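Local coordinates for cyclic di-GMP-binding protein XC_3703 (Xanthomonas campestris pv. campestris, PDB 5B7W), which regulates virulence and biofilm formation as a cyclic di-GMP effector, and without the ligand promotes binding of a LysR-type transcriptional regulator to its target genes, at residues Met1-Asp5 against Leu138-Ile142. Residues are numbered along the deposited sequence.
Sequences MPSFD and LQDAI
How a helix covers an open sheet of the RNA-recognition-motif type is well illustrated by the first strand of XC_3703, which the intervening domain separates in sequence from the rest of its own. Residues 3-5 are extended and lie centrally in the four-stranded antiparallel sheet, between strands 127-132 and 155-160; 138-142 is a helical turn, with I142 N hydrogen-bonded to L138 O at 2.6 Å. The two axes run nearly parallel, 24° apart, and approach to 10.0 Å, the closest CA atoms being those of S3 and L138, 7.4 Å apart.

The alternation of the extended chain, which begins in the loop residue P2, sends P2 and F4 toward the helix and S3 away. F4, the most deeply covered, takes chi1 p and chi2 -85°, standing its ring up from the sheet. I142 lies over one face in a CH-pi contact, CG1 being 3.9 Å from the centroid of the F4 ring and 3.5 Å from F4 CZ; at the ring edge sit L138 CD2, 3.7 Å from F4 CE1, and A141 CB, 4.4 Å from F4 CZ. L138, an m,t rotamer, reaches down between F4 and P2, its CD1 resting 3.8 Å from P2 CB. I142, also m,t, leaves the helix sideways yet brings CG1 over the aromatic ring.

F159 of the adjacent strand continues this core, while R135 near L138 and D161 near P2 probably contribute to a cyclic di-GMP site. The side-chain contacts between the two segments are all apolar: cohesion comes from shape and exclusion of water, whereas the strand's backbone hydrogen bonds go to its sheet neighbours.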
loop_
_atom_site.group_PDB
_atom_site.type_symbol
_atom_site.label_atom_id
_atom_site.label_comp_id
_atom_site.label_asym_id
_atom_site.label_seq_id
_atom_site.Cartn_x
_atom_site.Cartn_y
_atom_site.Cartn_z
ATOM N N MET A 1 2.698 17.720 -25.533
ATOM C CA MET A 1 2.338 17.865 -24.128
ATOM C C MET A 1 2.925 16.726 -23.298
ATOM O O MET A 1 2.522 15.572 -23.449
ATOM C CB MET A 1 0.816 17.911 -23.967
ATOM C CG MET A 1 0.140 19.032 -24.746
ATOM S SD MET A 1 -0.437 20.385 -23.702
ATOM C CE MET A 1 -1.944 19.683 -23.036
ATOM N N PRO A 2 3.883 17.050 -22.431
ATOM C CA PRO A 2 4.497 16.017 -21.591
ATOM C C PRO A 2 3.493 15.416 -20.620
ATOM O O PRO A 2 2.505 16.049 -20.238
ATOM C CB PRO A 2 5.606 16.771 -20.845
ATOM C CG PRO A 2 5.824 18.029 -21.629
ATOM C CD PRO A 2 4.500 18.371 -22.229
ATOM N N SER A 3 3.761 14.177 -20.215
ATOM C CA SER A 3 2.845 13.468 -19.336
ATOM C C SER A 3 3.614 12.490 -18.459
ATOM O O SER A 3 4.758 12.128 -18.744
ATOM C CB SER A 3 1.766 12.723 -20.132
ATOM O OG SER A 3 2.325 11.649 -20.865
ATOM N N PHE A 4 2.958 12.071 -17.380
ATOM C CA PHE A 4 3.471 11.036 -16.497
ATOM C C PHE A 4 2.283 10.268 -15.937
ATOM O O PHE A 4 1.126 10.658 -16.113
ATOM C CB PHE A 4 4.329 11.624 -15.370
ATOM C CG PHE A 4 3.551 12.439 -14.377
ATOM C CD1 PHE A 4 3.293 13.779 -14.612
ATOM C CD2 PHE A 4 3.080 11.867 -13.207
ATOM C CE1 PHE A 4 2.577 14.531 -13.702
ATOM C CE2 PHE A 4 2.363 12.614 -12.293
ATOM C CZ PHE A 4 2.109 13.947 -12.542
ATOM N N ASP A 5 2.579 9.169 -15.251
ATOM C CA ASP A 5 1.556 8.320 -14.658
ATOM C C ASP A 5 1.630 8.397 -13.140
ATOM O O ASP A 5 2.714 8.278 -12.560
ATOM C CB ASP A 5 1.710 6.868 -15.114
ATOM C CG ASP A 5 1.008 6.592 -16.426
ATOM O OD1 ASP A 5 0.186 7.431 -16.849
ATOM O OD2 ASP A 5 1.275 5.533 -17.030
ATOM N N LEU A 138 3.879 19.737 -14.276
ATOM C CA LEU A 138 3.799 18.349 -13.840
ATOM C C LEU A 138 4.374 18.191 -12.439
ATOM O O LEU A 138 3.763 17.555 -11.574
ATOM C CB LEU A 138 4.523 17.443 -14.838
ATOM C CG LEU A 138 4.014 17.468 -16.283
ATOM C CD1 LEU A 138 4.870 16.575 -17.167
ATOM C CD2 LEU A 138 2.551 17.053 -16.352
ATOM N N GLN A 139 5.548 18.782 -12.193
ATOM C CA GLN A 139 6.115 18.763 -10.848
ATOM C C GLN A 139 5.200 19.474 -9.862
ATOM O O GLN A 139 5.034 19.022 -8.724
ATOM C CB GLN A 139 7.504 19.402 -10.849
ATOM C CG GLN A 139 8.103 19.599 -9.460
ATOM C CD GLN A 139 8.659 18.316 -8.871
ATOM O OE1 GLN A 139 7.909 17.446 -8.427
ATOM N NE2 GLN A 139 9.981 18.194 -8.859
ATOM N N ASP A 140 4.597 20.591 -10.282
ATOM C CA ASP A 140 3.601 21.250 -9.445
ATOM C C ASP A 140 2.473 20.293 -9.085
ATOM O O ASP A 140 1.970 20.310 -7.955
ATOM C CB ASP A 140 3.050 22.488 -10.153
ATOM C CG ASP A 140 3.928 23.710 -9.957
ATOM O OD1 ASP A 140 5.133 23.540 -9.677
ATOM O OD2 ASP A 140 3.411 24.840 -10.082
ATOM N N ALA A 141 2.067 19.443 -10.029
ATOM C CA ALA A 141 1.105 18.396 -9.707
ATOM C C ALA A 141 1.744 17.316 -8.843
ATOM O O ALA A 141 1.135 16.851 -7.872
ATOM C CB ALA A 141 0.532 17.795 -10.989
ATOM N N ILE A 142 2.975 16.915 -9.172
ATOM C CA ILE A 142 3.663 15.886 -8.396
ATOM C C ILE A 142 3.908 16.366 -6.971
ATOM O O ILE A 142 3.644 15.646 -6.001
ATOM C CB ILE A 142 4.977 15.481 -9.088
ATOM C CG1 ILE A 142 4.687 14.702 -10.373
ATOM C CG2 ILE A 142 5.843 14.655 -8.153
ATOM C CD1 ILE A 142 5.929 14.217 -11.087
#